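Long-range contacts in yeast Cdc13 OB4 (Candida glabrata, PDB 3RMH), which forms the C-terminal OB-fold dimerization domain of a telomere protein and pairs with a second copy of itself, while the whole protein probably binds DNA: residues 13-17 with 50-54; 19-25 with 114-118; 97-101 with 130-134. The protein carries 2 engineered substitutions. All coordinates share one frame; numbering follows the deposited sequence.

Contact 1: 13-17 with 50-54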
loop_
_atom_site.group_PDB
_atom_site.type_symbol
_atom_site.label_atom_id
_atom_site.label_comp_id
_atom_site.label_asym_id
_atom_site.label_seq_id
_atom_site.Cartn_x
_atom_site.Cartn_y
_atom_site.Cartn_z
ATOM N N ASP B 13 -16.145 6.025 -13.434
ATOM C CA ASP B 13 -16.086 4.913 -12.485
ATOM C C ASP B 13 -15.186 5.300 -11.317
ATOM O O ASP B 13 -14.122 5.898 -11.516
ATOM C CB ASP B 13 -15.541 3.651 -13.154
ATOM C CG ASP B 13 -16.434 3.150 -14.265
ATOM O OD1 ASP B 13 -17.234 2.223 -14.013
ATOM O OD2 ASP B 13 -16.338 3.680 -15.392
ATOM N N HIS B 14 -15.595 4.960 -10.100
ATOM C CA HIS B 14 -14.839 5.404 -8.935
ATOM C C HIS B 14 -14.863 4.451 -7.740
ATOM O O HIS B 14 -14.303 4.766 -6.690
ATOM C CB HIS B 14 -15.308 6.792 -8.496
ATOM C CG HIS B 14 -16.786 6.879 -8.243
ATOM N ND1 HIS B 14 -17.694 7.131 -9.244
ATOM C CD2 HIS B 14 -17.499 6.754 -7.105
ATOM C CE1 HIS B 14 -18.915 7.154 -8.736
ATOM N NE2 HIS B 14 -18.822 6.927 -7.432
ATOM N N ASN B 15 -15.504 3.296 -7.871
ATOM C CA ASN B 15 -15.469 2.362 -6.766
ATOM C C ASN B 15 -14.024 1.913 -6.582
ATOM O O ASN B 15 -13.503 1.145 -7.381
ATOM C CB ASN B 15 -16.398 1.176 -7.011
ATOM C CG ASN B 15 -16.494 0.254 -5.808
ATOM O OD1 ASN B 15 -15.505 0.004 -5.123
ATOM N ND2 ASN B 15 -17.694 -0.252 -5.544
ATOM N N ILE B 16 -13.383 2.416 -5.531
ATOM C CA ILE B 16 -11.969 2.150 -5.284
ATOM C C ILE B 16 -11.704 0.665 -5.076
ATOM O O ILE B 16 -10.708 0.133 -5.575
ATOM C CB ILE B 16 -11.462 2.978 -4.088
ATOM C CG1 ILE B 16 -11.043 4.367 -4.572
ATOM C CG2 ILE B 16 -10.301 2.275 -3.378
ATOM C CD1 ILE B 16 -10.670 5.313 -3.441
ATOM N N SER B 17 -12.600 -0.004 -4.357
ATOM C CA SER B 17 -12.508 -1.448 -4.176
ATOM C C SER B 17 -12.444 -2.170 -5.523
ATOM O O SER B 17 -11.686 -3.128 -5.694
ATOM C CB SER B 17 -13.701 -1.963 -3.374
ATOM O OG SER B 17 -13.754 -3.381 -3.420
ATOM N N LYS B 50 -2.808 8.197 0.113
ATOM C CA LYS B 50 -3.889 7.226 0.278
ATOM C C LYS B 50 -5.243 7.934 0.255
ATOM O O LYS B 50 -5.438 8.918 0.959
ATOM C CB LYS B 50 -3.733 6.443 1.592
ATOM C CG LYS B 50 -2.494 5.509 1.615
ATOM C CD LYS B 50 -2.509 4.568 2.818
ATOM C CE LYS B 50 -1.264 3.671 2.862
ATOM N NZ LYS B 50 -0.037 4.428 3.257
ATOM N N VAL B 51 -6.163 7.423 -0.555
ATOM C CA VAL B 51 -7.489 8.028 -0.692
ATOM C C VAL B 51 -8.599 6.998 -0.530
ATOM O O VAL B 51 -8.411 5.813 -0.830
ATOM C CB VAL B 51 -7.659 8.746 -2.062
ATOM C CG1 VAL B 51 -6.567 9.791 -2.273
ATOM C CG2 VAL B 51 -7.647 7.731 -3.223
ATOM N N VAL B 52 -9.746 7.472 -0.051
ATOM C CA VAL B 52 -10.951 6.670 0.173
ATOM C C VAL B 52 -12.184 7.414 -0.344
ATOM O O VAL B 52 -12.173 8.639 -0.435
ATOM C CB VAL B 52 -11.150 6.357 1.670
ATOM C CG1 VAL B 52 -9.912 5.667 2.223
ATOM C CG2 VAL B 52 -11.459 7.645 2.467
ATOM N N ASN B 53 -13.244 6.683 -0.683
ATOM C CA ASN B 53 -14.466 7.312 -1.162
ATOM C C ASN B 53 -15.237 8.007 -0.024
ATOM O O ASN B 53 -15.819 9.071 -0.223
ATOM C CB ASN B 53 -15.362 6.304 -1.906
ATOM C CG ASN B 53 -14.760 5.828 -3.240
ATOM O OD1 ASN B 53 -14.515 4.635 -3.432
ATOM N ND2 ASN B 53 -14.545 6.756 -4.167
ATOM N N GLU B 54 -15.232 7.406 1.165
ATOM C CA GLU B 54 -15.926 7.969 2.334
ATOM C C GLU B 54 -15.081 7.833 3.599
ATOM O O GLU B 54 -14.392 6.833 3.785
ATOM C CB GLU B 54 -17.255 7.248 2.549
ATOM C CG GLU B 54 -18.240 7.403 1.416
ATOM C CD GLU B 54 -18.826 8.801 1.342
ATOM O OE1 GLU B 54 -18.922 9.464 2.403
ATOM O OE2 GLU B 54 -19.184 9.236 0.224
#

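Contact 2: 19-25 with 114-118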
loop_
_atom_site.group_PDB
_atom_site.type_symbol
_atom_site.label_atom_id
_atom_site.label_comp_id
_atom_site.label_asym_id
_atom_site.label_seq_id
_atom_site.Cartn_x
_atom_site.Cartn_y
_atom_site.Cartn_z
ATOM N N LEU B 19 -11.408 -0.770 -8.360
ATOM C CA LEU B 19 -10.181 -0.364 -9.027
ATOM C C LEU B 19 -9.002 -1.193 -8.536
ATOM O O LEU B 19 -8.114 -1.550 -9.313
ATOM C CB LEU B 19 -9.902 1.118 -8.789
ATOM C CG LEU B 19 -10.899 2.118 -9.390
ATOM C CD1 LEU B 19 -10.466 3.534 -9.088
ATOM C CD2 LEU B 19 -10.994 1.906 -10.893
ATOM N N ASN B 20 -8.993 -1.496 -7.239
ATOM C CA ASN B 20 -7.898 -2.279 -6.657
ATOM C C ASN B 20 -7.874 -3.716 -7.126
ATOM O O ASN B 20 -6.880 -4.417 -6.934
ATOM C CB ASN B 20 -7.950 -2.247 -5.126
ATOM C CG ASN B 20 -7.318 -1.000 -4.560
ATOM O OD1 ASN B 20 -6.317 -0.507 -5.087
ATOM N ND2 ASN B 20 -7.902 -0.477 -3.482
ATOM N N HIS B 21 -8.970 -4.165 -7.722
ATOM C CA HIS B 21 -9.032 -5.546 -8.211
ATOM C C HIS B 21 -8.636 -5.691 -9.676
ATOM O O HIS B 21 -8.401 -6.808 -10.148
ATOM C CB HIS B 21 -10.412 -6.158 -7.967
ATOM C CG HIS B 21 -10.583 -6.695 -6.576
ATOM N ND1 HIS B 21 -10.377 -8.013 -6.266
ATOM C CD2 HIS B 21 -10.903 -6.063 -5.419
ATOM C CE1 HIS B 21 -10.582 -8.188 -4.963
ATOM N NE2 HIS B 21 -10.900 -7.032 -4.436
ATOM N N LEU B 22 -8.562 -4.574 -10.393
ATOM C CA LEU B 22 -8.263 -4.623 -11.830
ATOM C C LEU B 22 -6.902 -5.270 -12.065
ATOM O O LEU B 22 -5.864 -4.717 -11.691
ATOM C CB LEU B 22 -8.308 -3.227 -12.450
ATOM C CG LEU B 22 -9.685 -2.577 -12.609
ATOM C CD1 LEU B 22 -9.522 -1.125 -13.025
ATOM C CD2 LEU B 22 -10.547 -3.323 -13.620
ATOM N N GLN B 23 -6.931 -6.445 -12.685
ATOM C CA GLN B 23 -5.755 -7.283 -12.893
ATOM C C GLN B 23 -4.929 -6.854 -14.102
ATOM O O GLN B 23 -3.707 -6.996 -14.120
ATOM C CB GLN B 23 -6.196 -8.736 -13.083
ATOM C CG GLN B 23 -5.048 -9.715 -13.263
ATOM C CD GLN B 23 -5.019 -10.780 -12.182
ATOM O OE1 GLN B 23 -6.036 -11.064 -11.548
ATOM N NE2 GLN B 23 -3.848 -11.374 -11.963
ATOM N N HIS B 24 -5.597 -6.332 -15.118
ATOM C CA HIS B 24 -4.906 -5.984 -16.350
ATOM C C HIS B 24 -4.849 -4.475 -16.508
ATOM O O HIS B 24 -5.752 -3.762 -16.068
ATOM C CB HIS B 24 -5.612 -6.614 -17.552
ATOM C CG HIS B 24 -7.018 -6.139 -17.738
ATOM N ND1 HIS B 24 -7.968 -6.208 -16.742
ATOM C CD2 HIS B 24 -7.640 -5.586 -18.810
ATOM C CE1 HIS B 24 -9.111 -5.716 -17.189
ATOM N NE2 HIS B 24 -8.938 -5.334 -18.439
ATOM N N LEU B 25 -3.782 -3.991 -17.132
ATOM C CA LEU B 25 -3.682 -2.579 -17.453
ATOM C C LEU B 25 -4.843 -2.185 -18.344
ATOM O O LEU B 25 -5.002 -2.728 -19.435
ATOM C CB LEU B 25 -2.372 -2.282 -18.177
ATOM C CG LEU B 25 -1.106 -2.470 -17.358
ATOM C CD1 LEU B 25 0.082 -1.946 -18.140
ATOM C CD2 LEU B 25 -1.241 -1.746 -16.028
ATOM N N ILE B 114 3.976 -5.092 -10.221
ATOM C CA ILE B 114 2.916 -4.580 -9.369
ATOM C C ILE B 114 2.237 -3.414 -10.081
ATOM O O ILE B 114 2.897 -2.544 -10.648
ATOM C CB ILE B 114 3.473 -4.088 -8.019
ATOM C CG1 ILE B 114 4.192 -5.232 -7.289
ATOM C CG2 ILE B 114 2.359 -3.501 -7.157
ATOM C CD1 ILE B 114 4.534 -4.923 -5.840
ATOM N N ILE B 115 0.914 -3.398 -10.072
ATOM C CA ILE B 115 0.228 -2.259 -10.670
ATOM C C ILE B 115 0.209 -1.126 -9.648
ATOM O O ILE B 115 -0.127 -1.337 -8.487
ATOM C CB ILE B 115 -1.200 -2.620 -11.111
ATOM C CG1 ILE B 115 -1.143 -3.450 -12.393
ATOM C CG2 ILE B 115 -2.035 -1.342 -11.349
ATOM C CD1 ILE B 115 -2.453 -4.116 -12.748
ATOM N N ARG B 116 0.601 0.069 -10.068
ATOM C CA ARG B 116 0.495 1.223 -9.176
ATOM C C ARG B 116 -0.344 2.302 -9.835
ATOM O O ARG B 116 -0.184 2.575 -11.020
ATOM C CB ARG B 116 1.877 1.774 -8.814
ATOM C CG ARG B 116 2.692 0.854 -7.913
ATOM C CD ARG B 116 4.090 1.399 -7.683
ATOM N NE ARG B 116 4.895 0.513 -6.837
ATOM C CZ ARG B 116 5.493 -0.595 -7.270
ATOM N NH1 ARG B 116 5.365 -0.967 -8.536
ATOM N NH2 ARG B 116 6.208 -1.342 -6.435
ATOM N N TRP B 117 -1.235 2.904 -9.058
ATOM C CA TRP B 117 -2.076 3.992 -9.530
ATOM C C TRP B 117 -1.315 5.311 -9.400
ATOM O O TRP B 117 -0.591 5.542 -8.420
ATOM C CB TRP B 117 -3.387 4.019 -8.722
ATOM C CG TRP B 117 -4.246 2.846 -9.085
ATOM C CD1 TRP B 117 -4.211 1.590 -8.531
ATOM C CD2 TRP B 117 -5.230 2.797 -10.138
ATOM N NE1 TRP B 117 -5.131 0.772 -9.163
ATOM C CE2 TRP B 117 -5.751 1.474 -10.140
ATOM C CE3 TRP B 117 -5.707 3.729 -11.052
ATOM C CZ2 TRP B 117 -6.759 1.093 -11.040
ATOM C CZ3 TRP B 117 -6.689 3.332 -11.948
ATOM C CH2 TRP B 117 -7.213 2.032 -11.929
ATOM N N SER B 118 -1.487 6.177 -10.386
ATOM C CA SER B 118 -0.712 7.404 -10.462
ATOM C C SER B 118 -1.652 8.498 -10.939
ATOM O O SER B 118 -2.573 8.212 -11.688
ATOM C CB SER B 118 0.408 7.210 -11.486
ATOM O OG SER B 118 1.452 8.141 -11.293
HETATM O O HOH W 1 -5.506 -2.233 -10.448
#

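Contact 3: 97-101 with 130-134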
loop_
_atom_site.group_PDB
_atom_site.type_symbol
_atom_site.label_atom_id
_atom_site.label_comp_id
_atom_site.label_asym_id
_atom_site.label_seq_id
_atom_site.Cartn_x
_atom_site.Cartn_y
_atom_site.Cartn_z
ATOM N N ASN B 97 -8.223 14.621 5.149
ATOM C CA ASN B 97 -9.608 14.415 5.553
ATOM C C ASN B 97 -10.593 15.368 4.887
ATOM O O ASN B 97 -11.635 15.695 5.456
ATOM C CB ASN B 97 -9.715 14.482 7.077
ATOM C CG ASN B 97 -8.781 13.505 7.756
ATOM O OD1 ASN B 97 -8.637 12.357 7.321
ATOM N ND2 ASN B 97 -8.117 13.957 8.810
ATOM N N GLU B 98 -10.240 15.824 3.684
ATOM C CA GLU B 98 -11.118 16.608 2.827
ATOM C C GLU B 98 -11.104 15.985 1.439
ATOM O O GLU B 98 -10.156 15.280 1.096
ATOM C CB GLU B 98 -10.625 18.052 2.730
ATOM C CG GLU B 98 -10.468 18.767 4.085
ATOM C CD GLU B 98 -11.793 19.060 4.778
ATOM O OE1 GLU B 98 -12.859 18.914 4.145
ATOM O OE2 GLU B 98 -11.764 19.437 5.966
ATOM N N THR B 99 -12.122 16.263 0.632
ATOM C CA THR B 99 -12.162 15.721 -0.737
ATOM C C THR B 99 -11.339 16.536 -1.722
ATOM O O THR B 99 -11.348 17.761 -1.676
ATOM C CB THR B 99 -13.595 15.657 -1.305
ATOM O OG1 THR B 99 -14.154 16.976 -1.350
ATOM C CG2 THR B 99 -14.478 14.771 -0.453
ATOM N N SER B 100 -10.653 15.842 -2.633
ATOM C CA SER B 100 -9.976 16.461 -3.757
ATOM C C SER B 100 -10.375 15.667 -4.989
ATOM O O SER B 100 -10.717 14.491 -4.892
ATOM C CB SER B 100 -8.446 16.398 -3.590
ATOM O OG SER B 100 -8.003 17.241 -2.540
ATOM N N ARG B 101 -10.345 16.303 -6.149
ATOM C CA ARG B 101 -10.608 15.585 -7.386
ATOM C C ARG B 101 -9.282 15.209 -8.004
ATOM O O ARG B 101 -8.418 16.067 -8.199
ATOM C CB ARG B 101 -11.409 16.456 -8.349
ATOM C CG ARG B 101 -11.703 15.786 -9.699
ATOM C CD ARG B 101 -12.696 16.624 -10.501
ATOM N NE ARG B 101 -12.853 16.163 -11.880
ATOM C CZ ARG B 101 -11.975 16.390 -12.854
ATOM N NH1 ARG B 101 -10.858 17.063 -12.606
ATOM N NH2 ARG B 101 -12.210 15.939 -14.080
ATOM N N GLN B 130 -8.348 23.827 -5.617
ATOM C CA GLN B 130 -9.569 23.070 -5.343
ATOM C C GLN B 130 -10.089 23.360 -3.945
ATOM O O GLN B 130 -11.288 23.537 -3.745
ATOM C CB GLN B 130 -9.355 21.563 -5.502
ATOM C CG GLN B 130 -9.194 21.076 -6.928
ATOM C CD GLN B 130 -9.195 19.560 -6.985
ATOM O OE1 GLN B 130 -9.918 18.910 -6.244
ATOM N NE2 GLN B 130 -8.380 18.996 -7.853
ATOM N N ARG B 131 -9.185 23.411 -2.974
ATOM C CA ARG B 131 -9.586 23.719 -1.588
ATOM C C ARG B 131 -10.241 25.085 -1.464
ATOM O O ARG B 131 -11.213 25.265 -0.711
ATOM C CB ARG B 131 -8.373 23.638 -0.665
ATOM C CG ARG B 131 -8.575 24.145 0.755
ATOM C CD ARG B 131 -7.357 23.754 1.588
ATOM N NE ARG B 131 -7.393 24.309 2.949
ATOM C CZ ARG B 131 -6.976 25.524 3.283
ATOM N NH1 ARG B 131 -6.508 26.362 2.356
ATOM N NH2 ARG B 131 -7.058 25.917 4.550
ATOM N N MET B 132 -9.702 26.062 -2.177
ATOM C CA MET B 132 -10.273 27.415 -2.151
ATOM C C MET B 132 -11.697 27.441 -2.686
ATOM O O MET B 132 -12.574 28.083 -2.104
ATOM C CB MET B 132 -9.397 28.375 -2.952
ATOM C CG MET B 132 -8.036 28.578 -2.344
ATOM S SD MET B 132 -8.229 29.125 -0.629
ATOM C CE MET B 132 -9.064 30.707 -0.862
ATOM N N PHE B 133 -11.929 26.739 -3.791
ATOM C CA PHE B 133 -13.270 26.655 -4.339
ATOM C C PHE B 133 -14.211 26.023 -3.328
ATOM O O PHE B 133 -15.315 26.514 -3.106
ATOM C CB PHE B 133 -13.309 25.845 -5.636
ATOM C CG PHE B 133 -14.698 25.713 -6.204
ATOM C CD1 PHE B 133 -15.275 26.758 -6.910
ATOM C CD2 PHE B 133 -15.435 24.556 -6.009
ATOM C CE1 PHE B 133 -16.555 26.646 -7.422
ATOM C CE2 PHE B 133 -16.713 24.436 -6.519
ATOM C CZ PHE B 133 -17.275 25.486 -7.228
ATOM N N ARG B 134 -13.765 24.923 -2.726
ATOM C CA ARG B 134 -14.556 24.221 -1.723
ATOM C C ARG B 134 -14.894 25.141 -0.556
ATOM O O ARG B 134 -16.026 25.150 -0.073
ATOM C CB ARG B 134 -13.818 22.947 -1.256
ATOM C CG ARG B 134 -14.507 22.188 -0.142
ATOM C CD ARG B 134 -13.891 20.798 0.056
ATOM N NE ARG B 134 -12.445 20.838 0.279
ATOM C CZ ARG B 134 -11.890 21.227 1.421
ATOM N NH1 ARG B 134 -12.665 21.614 2.421
ATOM N NH2 ARG B 134 -10.568 21.231 1.567
HETATM O O HOH W 2 -10.803 20.402 -2.013
#

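Contact 1: 13-17 with 50-54
The carboxamide of N53, just past the end of strand 46-52, reaches across to the backbone of H14, before helix 16-19, and of I16, its first residue, and uses both of its polar atoms there. I16 N donates to N53 OD1 at 3.3 Å, a fairly straight bond (165°) that arrives in the carbonyl plane of the amide. The other branch is less regular: N53 ND2 gives a hydrogen to H14 O over 3.2 Å, bent to 141°, and it comes from above the plane of that peptide carbonyl. The H14 ring stands at 74° to the amide, with N53 ND2 near its plane at the CD2 edge; ND1 of the ring is engaged by E12 O.

I16 and N53 run past each other in opposite directions, and the isoleucine lies alongside the amide oxygen, CB being 3.5 Å from N53 OD1. The extended chi2 of I16 lets the CG1 branch run out to CD1, which meets V51 O at 3.5 Å and V51 CG2 at 3.9 Å. L68 of strand 68-73 touches both I16 and V51, which places this apolar half against the barrel wall of the OB fold.

N15, immediately before the helix, is its N-cap, with OD1 accepting from Q18 N. N53 serves the neighbouring I16 N, so side chains from two parts of the chain supply acceptors to amides of the helix start. The amide of N53 is thereby fixed in rotation by one donor and one acceptor, with the apolar I16 chain beside it.

Contact 2: 19-25 with 114-118
In W117 and L19 alike CG stands anti to the carbonyl carbon, and the indole, turned by a chi2 of 87°, presents its benzo edge to the end of helix 16-19 and the turn after it. L19 crosses it at about a right angle: CB lies 3.9 Å from W117 CZ2, and the CD2 branch comes equally near W117 CH2. L22 also crosses the indole at about a right angle, its CD1 being 4.1 Å from W117 CZ2 near the ring plane. L19 O lies at the same edge, 3.4 Å from W117 CZ2.

Farther along, I115 CD1 ends against main-chain oxygens, 3.4 Å from Q23 O and 3.6 Å from L22 O, while L25 slides past I115 in the opposite direction and lays CD2 beside its CG1. Y30 of strand 28-42 meets the W117 ring with planes about 70° apart and also touches L19 and L22, which joins L19 and W117, both buried, to that strand. The second subunit lies close by: H21 pairs through NE2 with H21 of that subunit, and the backbones of N20 and I115 bond to it.

A type I turn from L19 to L22, closed by L22 N to L19 O, brings two carbonyls to one water. This water donates to L19 O and, at 2.8 Å, to L22 O, and it accepts a weak bond from W117 NE1. The polar link between the turn and strand 115-119 thus passes through solvent, whereas direct contact is made by aliphatic carbons, the indole edge and main-chain oxygens that meet carbon; the water gives L22 O a donor and L19 O a second one, besides L22 N, beside an otherwise largely apolar interface.

Contact 3: 97-101 with 130-134
Q130 of the C-terminal helix 124-134 grips the backbone of R101 with both ends of its amide, fastening the helix to strand 99-108 of the OB-fold sheet. Q130 OE1 takes the hydrogen of R101 N at 2.6 Å and Q130 NE2 returns one to R101 O at 2.9 Å. Both bonds are nearly straight, and each meets its acceptor in the carbonyl plane on a lone pair, so one planar carboxamide pairs with both the N-H and the C=O of a single residue. The chain of Q130 is extended beyond CG, which spans the gap between helix and strand, whose axes come within 9.2 Å at an angle of 125°.

One turn later, the R134 guanidinium lies by E98 and T99. The carboxylate of E98 lies almost parallel to it, 2° apart, with OE1 over one face and 3.2 Å from R134 NH1; this salt bridge acts through charge, since no N-H points at the oxygen. E98 CB packs on a face too, 3.4 Å from R134 NH2.

Around this first shell, E126, a turn earlier in the helix, also receives a bond from Q130 NE2, and S100 pairs through its backbone with V34 of strand 28-42. A bend at chi3 (55°) sets the R134 guanidinium beside a water that lies in its plane, accepts from R134 NE at 2.9 Å and donates to T99 O at 2.7 Å.

All three contacts reach the same curled sheet. Contacts 1 and 2 are partly buried, whereas contact 3 lies at the surface, on the opposite side of the chain's centre from contact 2. Contacts 1 and 2 adjoin in sequence around helix 16-19, tying its beginning to strand 46-52 and its end, with the loop after it, to strand 115-119; only contact 2 has extensive dealings with the second subunit. Contact 3 uses strand 99-108, the antiparallel neighbour of the strand 115-119 of contact 2. Asparagine and glutamine amides bind main chain in contacts 1 and 3, the latter adding a salt bridge, while contact 2 is chiefly apolar; waters bridge both contacts 2 and 3.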